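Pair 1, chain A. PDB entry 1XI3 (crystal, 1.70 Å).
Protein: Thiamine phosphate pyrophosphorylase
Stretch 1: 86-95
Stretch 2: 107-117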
# COMPACT_ATOMS: atom_id res chain seq x y z
N ASP A 86 7.32 -11.33 -2.08
CA ASP A 86 8.05 -11.81 -3.24
C ASP A 86 7.14 -12.37 -4.31
O ASP A 86 7.39 -13.38 -4.95
CB ASP A 86 9.10 -12.85 -2.84
CG ASP A 86 10.22 -12.99 -3.86
OD1 ASP A 86 10.92 -14.05 -3.82
OD2 ASP A 86 10.41 -12.09 -4.73
N ALA A 87 6.05 -11.66 -4.55
CA ALA A 87 5.20 -12.01 -5.66
C ALA A 87 5.91 -11.85 -6.98
O ALA A 87 6.91 -11.10 -7.08
CB ALA A 87 3.95 -11.12 -5.65
N ASP A 88 5.42 -12.55 -7.99
CA ASP A 88 5.96 -12.43 -9.33
C ASP A 88 5.67 -11.05 -9.94
O ASP A 88 6.45 -10.57 -10.76
CB ASP A 88 5.45 -13.53 -10.21
CG ASP A 88 5.84 -14.92 -9.67
OD1 ASP A 88 7.07 -15.19 -9.58
OD2 ASP A 88 4.96 -15.68 -9.31
N GLY A 89 4.53 -10.45 -9.55
CA GLY A 89 4.14 -9.19 -10.16
C GLY A 89 3.03 -8.48 -9.45
O GLY A 89 2.54 -8.91 -8.40
N VAL A 90 2.64 -7.37 -10.06
CA VAL A 90 1.56 -6.53 -9.54
C VAL A 90 0.67 -6.13 -10.74
O VAL A 90 1.17 -5.96 -11.86
CB VAL A 90 2.12 -5.26 -8.85
CG1 VAL A 90 2.96 -4.43 -9.83
CG2 VAL A 90 1.02 -4.46 -8.19
N GLN A 91 -0.62 -6.05 -10.49
CA GLN A 91 -1.59 -5.56 -11.49
C GLN A 91 -1.92 -4.11 -11.15
O GLN A 91 -2.24 -3.81 -9.98
CB GLN A 91 -2.88 -6.40 -11.42
CG GLN A 91 -3.91 -6.01 -12.46
CD GLN A 91 -3.53 -6.50 -13.80
OE1 GLN A 91 -2.75 -7.47 -13.92
NE2 GLN A 91 -4.05 -5.85 -14.85
N LEU A 92 -1.87 -3.25 -12.15
CA LEU A 92 -2.07 -1.81 -11.95
C LEU A 92 -3.13 -1.26 -12.89
O LEU A 92 -3.05 -1.44 -14.10
CB LEU A 92 -0.77 -1.05 -12.20
CG LEU A 92 0.42 -1.42 -11.31
CD1 LEU A 92 1.67 -0.74 -11.82
CD2 LEU A 92 0.16 -1.10 -9.87
N GLY A 93 -4.07 -0.53 -12.29
CA GLY A 93 -5.15 0.15 -12.99
C GLY A 93 -5.04 1.66 -12.87
O GLY A 93 -4.11 2.20 -12.28
N PRO A 94 -6.01 2.36 -13.45
CA PRO A 94 -6.02 3.84 -13.51
C PRO A 94 -5.93 4.55 -12.14
O PRO A 94 -5.46 5.71 -12.10
CB PRO A 94 -7.36 4.15 -14.18
CG PRO A 94 -7.75 2.93 -14.88
CD PRO A 94 -7.15 1.76 -14.17
N GLU A 95 -6.40 3.92 -11.06
CA GLU A 95 -6.33 4.50 -9.69
C GLU A 95 -5.11 4.05 -8.90
O GLU A 95 -5.00 4.33 -7.71
CB GLU A 95 -7.60 4.14 -8.92
CG GLU A 95 -8.88 4.69 -9.59
N PRO A 107 11.84 -2.86 -9.73
CA PRO A 107 12.26 -3.20 -11.07
C PRO A 107 12.20 -4.68 -11.47
O PRO A 107 12.30 -4.97 -12.66
CB PRO A 107 13.73 -2.73 -11.09
CG PRO A 107 14.14 -2.59 -9.69
CD PRO A 107 12.91 -2.27 -8.91
N ASN A 108 12.08 -5.57 -10.51
CA ASN A 108 11.99 -7.01 -10.83
C ASN A 108 10.58 -7.57 -10.94
O ASN A 108 10.42 -8.73 -11.32
CB ASN A 108 12.80 -7.82 -9.83
CG ASN A 108 14.27 -7.47 -9.86
OD1 ASN A 108 14.76 -7.00 -10.86
ND2 ASN A 108 14.96 -7.71 -8.76
N LEU A 109 9.54 -6.78 -10.62
CA LEU A 109 8.18 -7.24 -10.71
C LEU A 109 7.67 -7.22 -12.14
O LEU A 109 7.97 -6.30 -12.93
CB LEU A 109 7.23 -6.35 -9.84
CG LEU A 109 7.36 -6.46 -8.36
CD1 LEU A 109 6.35 -5.52 -7.70
CD2 LEU A 109 7.21 -7.87 -7.81
N ILE A 110 6.90 -8.23 -12.48
CA ILE A 110 6.12 -8.24 -13.71
C ILE A 110 4.97 -7.28 -13.50
O ILE A 110 4.30 -7.34 -12.48
CB ILE A 110 5.58 -9.64 -13.99
CG1 ILE A 110 6.73 -10.63 -14.18
CG2 ILE A 110 4.65 -9.63 -15.18
CD1 ILE A 110 6.34 -12.04 -14.20
N ILE A 111 4.74 -6.42 -14.48
CA ILE A 111 3.67 -5.43 -14.42
C ILE A 111 2.52 -5.81 -15.35
O ILE A 111 2.67 -5.89 -16.57
CB ILE A 111 4.18 -4.05 -14.84
CG1 ILE A 111 5.38 -3.61 -13.99
CG2 ILE A 111 3.02 -3.02 -14.79
CD1 ILE A 111 5.21 -3.48 -12.53
N GLY A 112 1.36 -6.03 -14.77
CA GLY A 112 0.15 -6.15 -15.53
C GLY A 112 -0.57 -4.82 -15.47
O GLY A 112 -0.60 -4.19 -14.42
N ALA A 113 -1.18 -4.44 -16.59
CA ALA A 113 -1.98 -3.22 -16.66
C ALA A 113 -3.44 -3.51 -16.96
O ALA A 113 -3.75 -4.19 -17.96
CB ALA A 113 -1.38 -2.31 -17.73
N SER A 114 -4.35 -2.96 -16.14
CA SER A 114 -5.78 -3.09 -16.34
C SER A 114 -6.20 -1.99 -17.31
O SER A 114 -5.98 -0.80 -17.03
CB SER A 114 -6.56 -2.94 -15.04
OG SER A 114 -6.30 -4.00 -14.12
N VAL A 115 -6.73 -2.38 -18.45
CA VAL A 115 -7.02 -1.42 -19.55
C VAL A 115 -8.44 -1.64 -20.03
O VAL A 115 -8.93 -2.76 -20.10
CB VAL A 115 -6.03 -1.54 -20.70
CG1 VAL A 115 -4.60 -1.26 -20.19
CG2 VAL A 115 -6.14 -2.88 -21.41
N TYR A 116 -9.11 -0.54 -20.39
CA TYR A 116 -10.54 -0.55 -20.70
C TYR A 116 -10.87 0.12 -22.05
O TYR A 116 -12.07 0.47 -22.35
CB TYR A 116 -11.29 0.15 -19.59
CG TYR A 116 -11.09 -0.45 -18.19
CD1 TYR A 116 -11.97 -1.40 -17.70
CD2 TYR A 116 -10.00 -0.07 -17.41
CE1 TYR A 116 -11.80 -1.96 -16.46
CE2 TYR A 116 -9.82 -0.63 -16.14
CZ TYR A 116 -10.72 -1.58 -15.68
OH TYR A 116 -10.59 -2.17 -14.43
N SER A 117 -9.83 0.25 -22.88
CA SER A 117 -9.91 0.86 -24.23
C SER A 117 -8.67 0.58 -24.99
O SER A 117 -7.60 0.32 -24.39
CB SER A 117 -10.10 2.39 -24.11
OG SER A 117 -8.93 3.04 -23.64
O HOH W 1 9.01 -11.46 -11.23

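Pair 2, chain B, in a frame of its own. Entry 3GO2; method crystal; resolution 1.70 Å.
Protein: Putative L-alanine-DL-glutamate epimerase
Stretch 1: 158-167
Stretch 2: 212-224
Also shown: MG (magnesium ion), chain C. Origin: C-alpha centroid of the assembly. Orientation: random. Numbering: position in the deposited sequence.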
# COMPACT_ATOMS: atom_id res chain seq x y z
N GLN B 158 17.80 26.73 -36.76
CA GLN B 158 16.65 27.16 -35.98
C GLN B 158 15.93 26.01 -35.27
O GLN B 158 14.77 26.15 -34.89
CB GLN B 158 15.65 27.93 -36.85
CG GLN B 158 16.29 29.07 -37.65
CD GLN B 158 16.93 30.08 -36.75
OE1 GLN B 158 18.16 30.18 -36.69
NE2 GLN B 158 16.11 30.84 -36.03
N PHE B 159 16.61 24.88 -35.10
CA PHE B 159 16.02 23.79 -34.28
C PHE B 159 16.20 24.16 -32.85
O PHE B 159 17.19 24.82 -32.49
CB PHE B 159 16.60 22.44 -34.67
CG PHE B 159 16.13 21.99 -36.01
CD1 PHE B 159 16.89 22.23 -37.15
CD2 PHE B 159 14.86 21.46 -36.16
CE1 PHE B 159 16.41 21.88 -38.41
CE2 PHE B 159 14.38 21.10 -37.42
CZ PHE B 159 15.14 21.32 -38.53
N ARG B 160 15.19 23.83 -32.04
CA ARG B 160 15.11 24.30 -30.67
C ARG B 160 15.57 23.25 -29.67
O ARG B 160 15.69 23.56 -28.48
CB ARG B 160 13.68 24.65 -30.33
CG ARG B 160 13.07 25.71 -31.24
CD ARG B 160 11.58 25.75 -31.08
NE ARG B 160 10.97 26.71 -31.99
CZ ARG B 160 9.68 27.05 -31.98
NH1 ARG B 160 8.83 26.51 -31.11
NH2 ARG B 160 9.24 27.95 -32.87
N ALA B 161 15.78 22.03 -30.16
CA ALA B 161 16.16 20.88 -29.32
C ALA B 161 16.83 19.80 -30.15
O ALA B 161 16.50 19.62 -31.32
CB ALA B 161 14.96 20.33 -28.58
N ILE B 162 17.79 19.10 -29.54
CA ILE B 162 18.49 17.98 -30.17
C ILE B 162 18.59 16.84 -29.17
O ILE B 162 18.62 17.08 -27.97
CB ILE B 162 19.93 18.38 -30.65
CG1 ILE B 162 20.79 18.87 -29.49
CG2 ILE B 162 19.85 19.45 -31.73
CD1 ILE B 162 22.19 19.33 -29.92
N LYS B 163 18.66 15.60 -29.68
CA LYS B 163 18.84 14.43 -28.84
C LYS B 163 20.06 13.63 -29.22
O LYS B 163 20.24 13.33 -30.39
CB LYS B 163 17.62 13.53 -28.88
CG LYS B 163 17.64 12.47 -27.78
CD LYS B 163 16.30 11.71 -27.60
CE LYS B 163 16.06 10.59 -28.61
NZ LYS B 163 14.71 9.94 -28.44
N THR B 164 20.88 13.29 -28.24
CA THR B 164 22.03 12.43 -28.47
C THR B 164 21.92 11.14 -27.65
O THR B 164 20.98 10.95 -26.88
CB THR B 164 23.38 13.16 -28.14
OG1 THR B 164 24.46 12.40 -28.69
CG2 THR B 164 23.56 13.41 -26.62
N ASN B 165 22.91 10.27 -27.82
CA ASN B 165 22.98 8.97 -27.13
C ASN B 165 24.33 8.90 -26.39
O ASN B 165 24.89 9.94 -26.03
CB ASN B 165 22.81 7.85 -28.13
CG ASN B 165 21.45 7.88 -28.83
OD1 ASN B 165 20.51 7.13 -28.46
ND2 ASN B 165 21.33 8.73 -29.83
N ILE B 166 24.84 7.70 -26.14
CA ILE B 166 26.06 7.52 -25.36
C ILE B 166 27.24 7.19 -26.29
O ILE B 166 27.18 6.22 -27.05
CB ILE B 166 25.94 6.39 -24.31
CG1 ILE B 166 24.63 6.49 -23.53
CG2 ILE B 166 27.17 6.42 -23.34
CD1 ILE B 166 24.35 5.28 -22.64
N PHE B 167 28.30 8.00 -26.17
CA PHE B 167 29.48 7.87 -27.02
C PHE B 167 30.77 7.88 -26.23
O PHE B 167 30.94 8.66 -25.30
CB PHE B 167 29.51 8.97 -28.08
CG PHE B 167 28.47 8.80 -29.10
CD1 PHE B 167 28.65 7.89 -30.14
CD2 PHE B 167 27.25 9.45 -28.99
CE1 PHE B 167 27.64 7.69 -31.04
CE2 PHE B 167 26.25 9.23 -29.92
CZ PHE B 167 26.47 8.35 -30.93
N PRO B 212 23.19 28.26 -25.07
CA PRO B 212 22.32 28.01 -23.93
C PRO B 212 20.82 27.84 -24.26
O PRO B 212 20.08 27.29 -23.43
CB PRO B 212 22.52 29.26 -23.06
CG PRO B 212 23.04 30.29 -23.97
CD PRO B 212 23.88 29.56 -24.96
N ASP B 213 20.39 28.30 -25.44
CA ASP B 213 18.97 28.28 -25.81
C ASP B 213 18.48 27.10 -26.68
O ASP B 213 17.30 27.04 -27.02
CB ASP B 213 18.62 29.56 -26.51
CG ASP B 213 18.83 30.77 -25.63
OD1 ASP B 213 18.52 30.70 -24.43
OD2 ASP B 213 19.33 31.78 -26.14
N VAL B 214 19.36 26.22 -27.09
CA VAL B 214 18.94 25.00 -27.76
C VAL B 214 18.93 23.94 -26.67
O VAL B 214 19.89 23.81 -25.91
CB VAL B 214 19.91 24.62 -28.89
CG1 VAL B 214 19.66 23.18 -29.36
CG2 VAL B 214 19.74 25.59 -30.04
N GLU B 215 17.82 23.22 -26.55
CA GLU B 215 17.68 22.21 -25.49
C GLU B 215 18.36 20.91 -25.90
O GLU B 215 18.39 20.57 -27.07
CB GLU B 215 16.21 21.95 -25.25
CG GLU B 215 15.48 23.12 -24.65
CD GLU B 215 15.45 23.08 -23.15
OE1 GLU B 215 16.04 22.16 -22.56
OE2 GLU B 215 14.81 23.97 -22.58
N ILE B 216 18.93 20.19 -24.93
CA ILE B 216 19.61 18.93 -25.19
C ILE B 216 18.87 17.81 -24.46
O ILE B 216 18.61 17.91 -23.26
CB ILE B 216 21.08 18.99 -24.73
CG1 ILE B 216 21.86 19.98 -25.62
CG2 ILE B 216 21.75 17.63 -24.79
CD1 ILE B 216 23.28 20.25 -25.16
N LEU B 217 18.50 16.78 -25.21
CA LEU B 217 17.88 15.56 -24.71
C LEU B 217 18.95 14.47 -24.73
O LEU B 217 19.78 14.42 -25.65
CB LEU B 217 16.70 15.13 -25.60
CG LEU B 217 15.44 16.00 -25.62
CD1 LEU B 217 15.66 17.46 -26.19
CD2 LEU B 217 14.41 15.25 -26.44
N LEU B 218 18.90 13.57 -23.74
CA LEU B 218 19.85 12.48 -23.62
C LEU B 218 19.08 11.16 -23.60
O LEU B 218 18.25 10.95 -22.73
CB LEU B 218 20.70 12.60 -22.37
CG LEU B 218 21.69 11.46 -22.09
CD1 LEU B 218 22.73 11.29 -23.23
CD2 LEU B 218 22.40 11.69 -20.74
N ASP B 219 19.36 10.29 -24.55
CA ASP B 219 18.71 8.97 -24.60
C ASP B 219 19.70 7.91 -24.17
O ASP B 219 20.76 7.69 -24.81
CB ASP B 219 18.21 8.72 -26.03
CG ASP B 219 17.25 7.56 -26.16
OD1 ASP B 219 17.05 6.80 -25.17
OD2 ASP B 219 16.73 7.38 -27.29
N LEU B 220 19.33 7.22 -23.10
CA LEU B 220 20.10 6.11 -22.58
C LEU B 220 19.57 4.73 -22.99
O LEU B 220 20.20 3.72 -22.67
CB LEU B 220 20.16 6.20 -21.06
CG LEU B 220 20.66 7.52 -20.52
CD1 LEU B 220 20.57 7.52 -18.96
CD2 LEU B 220 22.11 7.81 -21.01
N ASN B 221 18.44 4.71 -23.69
CA ASN B 221 17.82 3.48 -24.14
C ASN B 221 17.75 2.46 -22.97
O ASN B 221 17.32 2.83 -21.89
CB ASN B 221 18.51 2.93 -25.39
CG ASN B 221 18.30 3.80 -26.62
OD1 ASN B 221 17.30 3.65 -27.35
ND2 ASN B 221 19.22 4.68 -26.85
N PHE B 222 18.18 1.22 -23.20
CA PHE B 222 18.17 0.19 -22.17
C PHE B 222 19.61 -0.09 -21.68
O PHE B 222 19.92 -1.21 -21.30
CB PHE B 222 17.63 -1.14 -22.72
CG PHE B 222 16.15 -1.18 -23.06
CD1 PHE B 222 15.22 -1.70 -22.15
CD2 PHE B 222 15.70 -0.86 -24.34
CE1 PHE B 222 13.87 -1.84 -22.50
CE2 PHE B 222 14.37 -0.99 -24.68
CZ PHE B 222 13.46 -1.50 -23.77
N ASN B 223 20.48 0.92 -21.72
CA ASN B 223 21.93 0.68 -21.57
C ASN B 223 22.50 0.61 -20.17
O ASN B 223 23.72 0.48 -20.01
CB ASN B 223 22.70 1.71 -22.40
CG ASN B 223 22.49 1.50 -23.88
OD1 ASN B 223 22.55 0.36 -24.36
ND2 ASN B 223 22.19 2.57 -24.61
N ALA B 224 21.64 0.63 -19.15
CA ALA B 224 22.08 0.38 -17.78
C ALA B 224 21.01 -0.33 -16.95
O ALA B 224 19.92 -0.67 -17.46
CB ALA B 224 22.48 1.69 -17.11
MG MG C . 14.74 6.39 -27.87
O HOH W 2 17.76 7.57 -29.71
O HOH W 3 14.77 5.46 -25.68
O HOH W 4 15.45 5.14 -28.93

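What backbone geometry do the two pairs share? Each is a pair of parallel neighbouring strands, crossing at -18° in pair 1 and -24° in pair 2, and 14 central residues superpose with an RMSD of 0.6 Å. The same ladder of five backbone hydrogen bonds joins them. In pair 1 it begins with Ile110(A) N to Asp88(A) O at 2.9 Å and ends with Ser114(A) N to Leu92(A) O at 2.9 Å; in pair 2 the matching ends are Glu215(B) N to Arg160(B) O at 2.9 Å and Asp219(B) N to Thr164(B) O at 2.9 Å. Because the strands are parallel, alternate residues of the first strand, Val90(A) and Leu92(A) or Ile162(B) and Thr164(B), bond through both N and O.

How is the face carrying Val90(A) and Ile111(A) packed? Their counterparts, Ile162(B) and Ile216(B), keep it apolar at this level. Val90(A) CG1 lies 3.6 Å from Ile111(A) CD1, whereas Ile162(B) CG1 and Ile216(B) CG1 are 4.2 Å apart. One step further, the large and small residues trade strands: Leu92(A) beside Ala113(A) becomes Thr164(B) beside Leu218(B). Leu92(A) CD1 reaches back to Ile111(A) CG2 at 4.0 Å, while Leu218(B) CD1 comes to 4.1 Å from Thr164(B) CG2.

What happens on the other face, where pair 1 has two glycines? Gly112(A) leaves room that Gln91(A) folds into: an ideal CB on the glycine would lie 2.3 Å from Gln91(A) OE1. The matching Leu217(B) has a full side chain, and Lys163(B) runs alongside it, with Lys163(B) CG 3.6 Å from Leu217(B) CB. Gly89(A) is matched by Ala161(B), whose CB meets Leu217(B) CD1 at 3.8 Å, an apolar contact that the glycine pair cannot make.

How do the polar ends of these side chains reach the second strand? Both Gln91(A) and Lys163(B) address the position two residues beyond their bridge partner. Gln91(A) NE2 donates to Ser114(A) OG at 3.0 Å; at the matching site, Lys163(B) NZ forms a salt bridge with Asp219(B) OD2, although the hydrogen bond within it is weak at 3.5 Å. That carboxylate also binds magnesium, with Asp219(B) OD2 2.3 Å from MG, so the charged pair in pair 2 adjoins a metal site where pair 1 has an amide-hydroxyl bond.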